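PDB 2HSJ: putative platelet activating factor from Streptococcus pneumoniae, which is of unknown function but probably acts as an SGNH-type (GDSL-like) esterase or acylhydrolase. Local coordinates for residues V33-Y47 with F54-Y68. Sequence-based numbering, arbitrary orientation. Where two conformers were deposited one is given.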
ATOM      1  N   VAL D  33      -1.184  -7.170  -0.686  1.00  9.24           N
ATOM      2  CA  VAL D  33      -1.453  -5.932  -1.419  1.00 10.69           C
ATOM      3  C   VAL D  33      -2.882  -5.945  -1.948  1.00 10.89           C
ATOM      4  O   VAL D  33      -3.489  -7.003  -2.130  1.00 11.85           O
ATOM      5  CB  VAL D  33      -0.450  -5.690  -2.580  1.00 11.28           C
ATOM      6  CG1 VAL D  33       0.962  -5.629  -2.023  1.00 10.46           C
ATOM      7  CG2 VAL D  33      -0.554  -6.789  -3.648  1.00 11.39           C
ATOM      8  N   GLU D  34      -3.400  -4.748  -2.222  1.00 10.58           N
ATOM      9  CA  GLU D  34      -4.688  -4.592  -2.882  1.00 11.33           C
ATOM     10  C   GLU D  34      -4.428  -4.218  -4.332  1.00 11.20           C
ATOM     11  O   GLU D  34      -3.853  -3.154  -4.607  1.00 12.99           O
ATOM     12  CB  GLU D  34      -5.469  -3.468  -2.197  1.00 11.60           C
ATOM     13  CG  GLU D  34      -6.091  -3.914  -0.872  1.00 12.00           C
ATOM     14  CD  GLU D  34      -7.323  -4.795  -1.041  1.00 13.24           C
ATOM     15  OE1 GLU D  34      -7.690  -5.139  -2.185  1.00 13.44           O
ATOM     16  OE2 GLU D  34      -7.936  -5.155  -0.009  1.00 15.49           O
ATOM     17  N   PRO D  35      -4.788  -5.098  -5.283  1.00 10.63           N
ATOM     18  CA  PRO D  35      -4.552  -4.708  -6.665  1.00 10.89           C
ATOM     19  C   PRO D  35      -5.418  -3.527  -7.071  1.00 11.96           C
ATOM     20  O   PRO D  35      -6.624  -3.572  -6.894  1.00 13.15           O
ATOM     21  CB  PRO D  35      -4.933  -5.940  -7.488  1.00 11.99           C
ATOM     22  CG  PRO D  35      -5.512  -6.920  -6.537  1.00 11.88           C
ATOM     23  CD  PRO D  35      -5.354  -6.462  -5.141  1.00 10.68           C
ATOM     24  N   ASN D  36      -4.792  -2.489  -7.596  1.00 11.07           N
ATOM     25  CA  ASN D  36      -5.537  -1.414  -8.228  1.00 11.24           C
ATOM     26  C   ASN D  36      -5.846  -1.793  -9.673  1.00 10.74           C
ATOM     27  O   ASN D  36      -6.931  -1.499 -10.195  1.00 10.59           O
ATOM     28  CB  ASN D  36      -4.754  -0.104  -8.129  1.00 10.57           C
ATOM     29  CG  ASN D  36      -5.472   1.052  -8.801  1.00 12.22           C
ATOM     30  OD1 ASN D  36      -5.148   1.411  -9.943  1.00 13.20           O
ATOM     31  ND2 ASN D  36      -6.491   1.627  -8.112  1.00 11.84           N
ATOM     32  N   ILE D  37      -4.875  -2.456 -10.313  1.00 10.30           N
ATOM     33  CA  ILE D  37      -5.016  -2.943 -11.675  1.00 10.43           C
ATOM     34  C   ILE D  37      -4.620  -4.422 -11.632  1.00  9.84           C
ATOM     35  O   ILE D  37      -3.591  -4.781 -11.016  1.00 10.38           O
ATOM     36  CB  ILE D  37      -4.047  -2.186 -12.644  1.00 11.19           C
ATOM     37  CG1 ILE D  37      -4.154  -0.662 -12.454  1.00 13.38           C
ATOM     38  CG2 ILE D  37      -4.192  -2.674 -14.086  1.00 11.67           C
ATOM     39  CD1 ILE D  37      -5.356  -0.010 -12.968  1.00 17.81           C
ATOM     40  N   LEU D  38      -5.444  -5.278 -12.242  1.00  9.16           N
ATOM     41  CA  LEU D  38      -5.041  -6.655 -12.507  1.00  9.95           C
ATOM     42  C   LEU D  38      -4.698  -6.775 -13.981  1.00 10.48           C
ATOM     43  O   LEU D  38      -5.531  -6.406 -14.831  1.00 11.80           O
ATOM     44  CB  LEU D  38      -6.187  -7.617 -12.183  1.00 10.26           C
ATOM     45  CG  LEU D  38      -6.464  -7.828 -10.691  1.00 11.38           C
ATOM     46  CD1 LEU D  38      -7.848  -8.396 -10.467  1.00 11.42           C
ATOM     47  CD2 LEU D  38      -5.461  -8.793 -10.032  1.00 12.75           C
ATOM     48  N   PHE D  39      -3.502  -7.273 -14.312  0.50 10.41           N
ATOM     49  CA  PHE D  39      -3.157  -7.573 -15.708  0.50 10.43           C
ATOM     50  C   PHE D  39      -3.381  -9.061 -15.896  0.50 10.64           C
ATOM     51  O   PHE D  39      -2.779  -9.873 -15.194  0.50 10.37           O
ATOM     52  CB  PHE D  39      -1.688  -7.230 -16.010  0.50 11.34           C
ATOM     53  CG  PHE D  39      -1.495  -5.896 -16.693  0.50 11.69           C
ATOM     54  CD1 PHE D  39      -1.751  -4.718 -16.010  0.50 14.29           C
ATOM     55  CD2 PHE D  39      -1.048  -5.827 -18.007  0.50 14.07           C
ATOM     56  CE1 PHE D  39      -1.564  -3.477 -16.621  0.50 15.31           C
ATOM     57  CE2 PHE D  39      -0.879  -4.586 -18.630  0.50 13.57           C
ATOM     58  CZ  PHE D  39      -1.135  -3.424 -17.936  0.50 13.74           C
ATOM     59  N   ILE D  40      -4.283  -9.399 -16.815  1.00 10.89           N
ATOM     60  CA  ILE D  40      -4.652 -10.795 -17.072  1.00 11.22           C
ATOM     61  C   ILE D  40      -4.382 -11.114 -18.538  1.00 11.58           C
ATOM     62  O   ILE D  40      -4.618 -10.301 -19.437  1.00 11.85           O
ATOM     63  CB  ILE D  40      -6.175 -11.032 -16.743  1.00 11.23           C
ATOM     64  CG1 ILE D  40      -6.424 -10.726 -15.262  1.00 11.29           C
ATOM     65  CG2 ILE D  40      -6.624 -12.440 -17.124  1.00 12.35           C
ATOM     66  CD1 ILE D  40      -7.901 -10.791 -14.918  1.00 12.54           C
ATOM     67  N   GLY D  41      -3.893 -12.315 -18.785  1.00 11.38           N
ATOM     68  CA  GLY D  41      -3.700 -12.741 -20.174  1.00 11.57           C
ATOM     69  C   GLY D  41      -2.676 -13.819 -20.344  1.00 11.99           C
ATOM     70  O   GLY D  41      -2.510 -14.655 -19.455  1.00 11.84           O
ATOM     71  N   ASP D  42      -1.986 -13.784 -21.480  1.00 11.61           N
ATOM     72  CA  ASP D  42      -1.139 -14.913 -21.892  1.00 12.14           C
ATOM     73  C   ASP D  42       0.340 -14.672 -21.589  1.00 12.29           C
ATOM     74  O   ASP D  42       0.666 -13.981 -20.615  1.00 10.94           O
ATOM     75  CB  ASP D  42      -1.394 -15.208 -23.392  1.00 13.32           C
ATOM     76  CG  ASP D  42      -1.138 -13.995 -24.299  1.00 17.59           C
ATOM     77  OD1 ASP D  42      -0.396 -13.063 -23.877  1.00 20.53           O
ATOM     78  OD2 ASP D  42      -1.665 -13.967 -25.455  1.00 15.83           O
ATOM     79  N   SER D  43       1.252 -15.236 -22.376  1.00 12.08           N
ATOM     80  CA  SER D  43       2.689 -15.116 -22.070  1.00 12.34           C
ATOM     81  C   SER D  43       3.147 -13.661 -22.006  1.00 12.11           C
ATOM     82  O   SER D  43       4.014 -13.321 -21.233  1.00 12.18           O
ATOM     83  CB  SER D  43       3.530 -15.813 -23.153  1.00 14.05           C
ATOM     84  OG  SER D  43       3.058 -17.114 -23.388  1.00 18.41           O
ATOM     85  N   ILE D  44       2.648 -12.830 -22.912  1.00 11.46           N
ATOM     86  CA  ILE D  44       3.084 -11.440 -22.953  1.00 12.92           C
ATOM     87  C   ILE D  44       2.799 -10.758 -21.612  1.00 12.11           C
ATOM     88  O   ILE D  44       3.570  -9.924 -21.156  1.00 11.95           O
ATOM     89  CB  ILE D  44       2.419 -10.672 -24.120  1.00 13.88           C
ATOM     90  CG1 ILE D  44       2.600 -11.422 -25.434  1.00 19.01           C
ATOM     91  CG2 ILE D  44       2.912  -9.212 -24.189  1.00 15.00           C
ATOM     92  CD1 ILE D  44       3.973 -11.533 -25.852  1.00 22.15           C
ATOM     93  N   VAL D  45       1.674 -11.100 -20.991  1.00 11.03           N
ATOM     94  CA  VAL D  45       1.387 -10.613 -19.631  1.00 10.25           C
ATOM     95  C   VAL D  45       2.291 -11.278 -18.593  1.00 10.06           C
ATOM     96  O   VAL D  45       2.890 -10.581 -17.773  1.00 10.51           O
ATOM     97  CB  VAL D  45      -0.099 -10.843 -19.269  1.00 10.36           C
ATOM     98  CG1 VAL D  45      -0.376 -10.307 -17.859  1.00 10.23           C
ATOM     99  CG2 VAL D  45      -1.002 -10.159 -20.327  1.00 11.86           C
ATOM    100  N   GLU D  46       2.370 -12.613 -18.596  1.00  9.89           N
ATOM    101  CA  GLU D  46       3.178 -13.279 -17.567  1.00  9.38           C
ATOM    102  C   GLU D  46       4.599 -12.727 -17.477  1.00 10.43           C
ATOM    103  O   GLU D  46       5.169 -12.549 -16.368  1.00 10.83           O
ATOM    104  CB  GLU D  46       3.257 -14.808 -17.776  1.00 10.54           C
ATOM    105  CG  GLU D  46       3.904 -15.446 -16.564  1.00 11.89           C
ATOM    106  CD  GLU D  46       4.216 -16.911 -16.686  1.00 15.26           C
ATOM    107  OE1 GLU D  46       3.569 -17.649 -17.479  1.00 14.21           O
ATOM    108  OE2 GLU D  46       5.155 -17.342 -15.951  1.00 15.41           O
ATOM    109  N   TYR D  47       5.171 -12.446 -18.649  1.00 10.50           N
ATOM    110  CA  TYR D  47       6.579 -12.033 -18.726  1.00 11.19           C
ATOM    111  C   TYR D  47       6.782 -10.520 -18.677  1.00 11.59           C
ATOM    112  O   TYR D  47       7.940 -10.020 -18.748  1.00 12.21           O
ATOM    113  CB  TYR D  47       7.254 -12.572 -20.002  1.00 13.23           C
ATOM    114  CG  TYR D  47       7.073 -14.046 -20.282  1.00 14.64           C
ATOM    115  CD1 TYR D  47       6.955 -14.975 -19.247  1.00 13.94           C
ATOM    116  CD2 TYR D  47       7.082 -14.510 -21.604  1.00 16.98           C
ATOM    117  CE1 TYR D  47       6.807 -16.377 -19.534  1.00 14.98           C
ATOM    118  CE2 TYR D  47       6.936 -15.861 -21.888  1.00 18.27           C
ATOM    119  CZ  TYR D  47       6.796 -16.775 -20.854  1.00 16.52           C
ATOM    120  OH  TYR D  47       6.647 -18.114 -21.190  1.00 19.59           O
ATOM    121  N   PHE D  54       6.334   0.350 -15.156  1.00 10.91           N
ATOM    122  CA  PHE D  54       5.284   1.294 -14.708  1.00 11.87           C
ATOM    123  C   PHE D  54       5.573   1.953 -13.353  1.00 12.89           C
ATOM    124  O   PHE D  54       5.003   2.992 -13.021  1.00 15.69           O
ATOM    125  CB  PHE D  54       3.934   0.580 -14.619  1.00 11.62           C
ATOM    126  CG  PHE D  54       3.319   0.233 -15.955  1.00 12.86           C
ATOM    127  CD1 PHE D  54       2.945   1.246 -16.853  1.00 11.18           C
ATOM    128  CD2 PHE D  54       3.088  -1.094 -16.290  1.00 14.75           C
ATOM    129  CE1 PHE D  54       2.360   0.913 -18.071  1.00 13.57           C
ATOM    130  CE2 PHE D  54       2.506  -1.460 -17.493  1.00 14.55           C
ATOM    131  CZ  PHE D  54       2.124  -0.445 -18.399  1.00 13.47           C
ATOM    132  N   GLY D  55       6.448   1.330 -12.560  1.00 12.67           N
ATOM    133  CA  GLY D  55       6.707   1.792 -11.202  1.00 13.43           C
ATOM    134  C   GLY D  55       5.774   1.166 -10.184  1.00 13.40           C
ATOM    135  O   GLY D  55       4.971   0.297 -10.510  1.00 13.44           O
ATOM    136  N   THR D  56       5.865   1.657  -8.951  1.00 14.12           N
ATOM    137  CA  THR D  56       5.193   0.989  -7.842  1.00 14.48           C
ATOM    138  C   THR D  56       4.118   1.851  -7.188  1.00 13.60           C
ATOM    139  O   THR D  56       3.413   1.399  -6.245  1.00 14.56           O
ATOM    140  CB  THR D  56       6.180   0.590  -6.728  1.00 15.19           C
ATOM    141  OG1 THR D  56       6.764   1.756  -6.176  1.00 17.97           O
ATOM    142  CG2 THR D  56       7.283  -0.332  -7.267  1.00 17.85           C
ATOM    143  N   SER D  57       3.943   3.079  -7.672  1.00 12.49           N
ATOM    144  CA  SER D  57       2.999   3.973  -6.980  1.00 12.64           C
ATOM    145  C   SER D  57       1.563   3.480  -7.155  1.00 12.52           C
ATOM    146  O   SER D  57       0.744   3.622  -6.243  1.00 13.57           O
ATOM    147  CB  SER D  57       3.172   5.438  -7.396  1.00 12.52           C
ATOM    148  OG  SER D  57       4.464   5.909  -7.004  1.00 14.13           O
ATOM    149  N   LYS D  58       1.283   2.890  -8.313  1.00 12.85           N
ATOM    150  CA  LYS D  58      -0.000   2.268  -8.605  1.00 12.78           C
ATOM    151  C   LYS D  58       0.274   0.771  -8.555  1.00 12.66           C
ATOM    152  O   LYS D  58       1.171   0.273  -9.267  1.00 14.25           O
ATOM    153  CB  LYS D  58      -0.456   2.678 -10.014  1.00 13.18           C
ATOM    154  CG  LYS D  58      -1.764   2.080 -10.457  1.00 15.10           C
ATOM    155  CD  LYS D  58      -2.229   2.717 -11.768  1.00 16.97           C
ATOM    156  CE  LYS D  58      -2.917   4.051 -11.573  1.00 16.48           C
ATOM    157  NZ  LYS D  58      -4.377   3.880 -11.343  1.00 18.71           N
ATOM    158  N   THR D  59      -0.503   0.040  -7.756  1.00 12.37           N
ATOM    159  CA  THR D  59      -0.281  -1.390  -7.584  1.00 11.13           C
ATOM    160  C   THR D  59      -0.935  -2.192  -8.691  1.00 11.25           C
ATOM    161  O   THR D  59      -2.173  -2.312  -8.760  1.00 11.78           O
ATOM    162  CB  THR D  59      -0.779  -1.909  -6.226  1.00 11.86           C
ATOM    163  OG1 THR D  59      -0.162  -1.128  -5.195  1.00 12.99           O
ATOM    164  CG2 THR D  59      -0.398  -3.363  -6.019  1.00 12.45           C
ATOM    165  N   ILE D  60      -0.079  -2.760  -9.541  1.00 10.65           N
ATOM    166  CA  ILE D  60      -0.501  -3.554 -10.686  1.00  9.94           C
ATOM    167  C   ILE D  60      -0.016  -4.963 -10.397  1.00  9.81           C
ATOM    168  O   ILE D  60       1.150  -5.193 -10.118  1.00 10.64           O
ATOM    169  CB  ILE D  60       0.190  -3.067 -11.990  1.00  9.60           C
ATOM    170  CG1 ILE D  60      -0.056  -1.553 -12.132  1.00 11.20           C
ATOM    171  CG2 ILE D  60      -0.330  -3.903 -13.202  1.00 11.12           C
ATOM    172  CD1 ILE D  60       0.583  -0.866 -13.388  1.00 12.92           C
ATOM    173  N   VAL D  61      -0.959  -5.895 -10.443  1.00  9.02           N
ATOM    174  CA  VAL D  61      -0.653  -7.288 -10.117  1.00  9.46           C
ATOM    175  C   VAL D  61      -0.749  -8.174 -11.351  1.00  9.75           C
ATOM    176  O   VAL D  61      -1.701  -8.079 -12.135  1.00 10.85           O
ATOM    177  CB  VAL D  61      -1.583  -7.818  -8.953  1.00  9.25           C
ATOM    178  CG1 VAL D  61      -1.429  -9.306  -8.694  1.00 12.41           C
ATOM    179  CG2 VAL D  61      -1.302  -7.070  -7.659  1.00 10.69           C
ATOM    180  N   ASN D  62       0.234  -9.067 -11.493  1.00  9.59           N
ATOM    181  CA  ASN D  62       0.329  -9.930 -12.661  1.00  9.19           C
ATOM    182  C   ASN D  62      -0.502 -11.180 -12.437  1.00 10.23           C
ATOM    183  O   ASN D  62      -0.252 -11.961 -11.504  1.00  9.88           O
ATOM    184  CB  ASN D  62       1.784 -10.333 -12.859  1.00 10.65           C
ATOM    185  CG  ASN D  62       2.053 -10.786 -14.271  1.00 11.62           C
ATOM    186  OD1 ASN D  62       1.309 -11.589 -14.817  1.00 11.52           O
ATOM    187  ND2 ASN D  62       3.109 -10.241 -14.894  1.00 10.52           N
ATOM    188  N   ARG D  63      -1.464 -11.391 -13.329  1.00  9.54           N
ATOM    189  CA  ARG D  63      -2.172 -12.663 -13.357  1.00 11.03           C
ATOM    190  C   ARG D  63      -2.137 -13.222 -14.792  1.00 10.45           C
ATOM    191  O   ARG D  63      -3.119 -13.769 -15.283  1.00 11.68           O
ATOM    192  CB  ARG D  63      -3.623 -12.500 -12.832  1.00 11.46           C
ATOM    193  CG  ARG D  63      -3.716 -12.370 -11.283  1.00 11.21           C
ATOM    194  CD  ARG D  63      -3.335 -13.689 -10.634  1.00  9.87           C
ATOM    195  NE  ARG D  63      -3.439 -13.726  -9.169  1.00 10.02           N
ATOM    196  CZ  ARG D  63      -2.446 -13.334  -8.359  1.00  9.85           C
ATOM    197  NH1 ARG D  63      -1.305 -12.839  -8.860  1.00 10.85           N
ATOM    198  NH2 ARG D  63      -2.599 -13.423  -7.021  1.00 10.86           N
ATOM    199  N   GLY D  64      -0.965 -13.148 -15.417  1.00 10.86           N
ATOM    200  CA  GLY D  64      -0.798 -13.756 -16.749  1.00 10.02           C
ATOM    201  C   GLY D  64      -0.270 -15.181 -16.660  1.00 10.39           C
ATOM    202  O   GLY D  64       0.376 -15.570 -15.671  1.00 10.46           O
ATOM    203  N   ILE D  65      -0.536 -15.963 -17.704  1.00 10.01           N
ATOM    204  CA  ILE D  65      -0.051 -17.342 -17.781  1.00 10.54           C
ATOM    205  C   ILE D  65       0.375 -17.669 -19.205  1.00 10.81           C
ATOM    206  O   ILE D  65      -0.404 -17.497 -20.164  1.00 11.19           O
ATOM    207  CB  ILE D  65      -1.116 -18.372 -17.327  1.00  9.83           C
ATOM    208  CG1 ILE D  65      -1.572 -18.065 -15.903  1.00 11.19           C
ATOM    209  CG2 ILE D  65      -0.573 -19.812 -17.467  1.00 10.06           C
ATOM    210  CD1 ILE D  65      -2.433 -19.122 -15.229  1.00 11.83           C
ATOM    211  N   ARG D  66       1.603 -18.161 -19.343  1.00 10.84           N
ATOM    212  CA  ARG D  66       2.125 -18.536 -20.654  1.00 12.26           C
ATOM    213  C   ARG D  66       1.194 -19.501 -21.370  1.00 12.04           C
ATOM    214  O   ARG D  66       0.549 -20.353 -20.758  1.00 10.72           O
ATOM    215  CB  ARG D  66       3.495 -19.187 -20.502  1.00 13.23           C
ATOM    216  CG  ARG D  66       3.401 -20.580 -19.796  1.00 15.47           C
ATOM    217  CD  ARG D  66       4.673 -21.046 -19.206  1.00 22.16           C
ATOM    218  NE  ARG D  66       5.041 -20.258 -18.042  1.00 20.81           N
ATOM    219  CZ  ARG D  66       6.062 -20.576 -17.267  1.00 21.64           C
ATOM    220  NH1 ARG D  66       6.759 -21.682 -17.531  1.00 21.17           N
ATOM    221  NH2 ARG D  66       6.377 -19.814 -16.239  1.00 19.58           N
ATOM    222  N   GLY D  67       1.104 -19.316 -22.681  1.00 12.30           N
ATOM    223  CA  GLY D  67       0.345 -20.201 -23.532  1.00 13.07           C
ATOM    224  C   GLY D  67      -1.170 -20.080 -23.408  1.00 13.21           C
ATOM    225  O   GLY D  67      -1.903 -20.894 -23.996  1.00 14.48           O
ATOM    226  N   TYR D  68      -1.665 -19.070 -22.681  1.00 13.01           N
ATOM    227  CA  TYR D  68      -3.110 -19.041 -22.383  1.00 11.67           C
ATOM    228  C   TYR D  68      -3.901 -18.672 -23.629  1.00 12.06           C
ATOM    229  O   TYR D  68      -3.409 -17.966 -24.503  1.00 12.36           O
ATOM    230  CB  TYR D  68      -3.412 -17.996 -21.326  1.00 12.29           C
ATOM    231  CG  TYR D  68      -4.121 -18.498 -20.080  1.00 11.12           C
ATOM    232  CD1 TYR D  68      -3.925 -19.802 -19.588  1.00 12.38           C
ATOM    233  CD2 TYR D  68      -4.937 -17.623 -19.336  1.00 12.04           C
ATOM    234  CE1 TYR D  68      -4.552 -20.212 -18.383  1.00 11.75           C
ATOM    235  CE2 TYR D  68      -5.535 -18.020 -18.156  1.00 11.79           C
ATOM    236  CZ  TYR D  68      -5.334 -19.285 -17.689  1.00  9.84           C
ATOM    237  OH  TYR D  68      -5.932 -19.668 -16.528  1.00 11.56           O
TER
HETATM  238  O   HOH W   1      -3.473 -15.764 -26.254  1.00 13.82           O
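Glu46 and Arg66 clamp together just past the C-terminal end of a parallel strand pair, 37-41 beside 60-64, the first two strands of the SGNH-hydrolase alpha/beta sheet; the right-handed crossover between them carries helix 50-54. Between the strands Val61 N reaches Ile37 O at 2.9 Å, and Phe39 N reaches Val61 O. On one face CB of Ile37 lies beside CG1 of Ile60 at 4.1 Å, the two side chains pointing the same way; on the other Val61 lies alongside Leu38.

The family's GDS(L) signature, Gly41-Asp42-Ser43, spans the junction from the strand into helix 43-46, with Asp42 as N-cap, and Glu46 reaches back across. Its CB and CG rest against the carbonyl of Gly64, CG at 3.6 Å from Gly64 O. CG stands trans to the backbone N (chi1 -171°), and the chain runs on extended, so the carboxylate arrives at the edge of the Arg66 guanidinium, close to its plane. The grip is side-on: Arg66 NE bonds Glu46 OE1 at 3.0 Å, almost straight at 173°, and Arg66 NH2 meets the syn lone pair of Glu46 OE2 at 2.8 Å. OE1 also takes Arg66 N, so three bonds fix the carboxylate. Nearby, Gly67 N donates to Ser43 OG.

Two residues before Gly64, on the strand, Asn62 spends both ends of its amide: OD1 closes an Asx turn on Gly64 N, while ND2 donates to Val45 O at 2.9 Å.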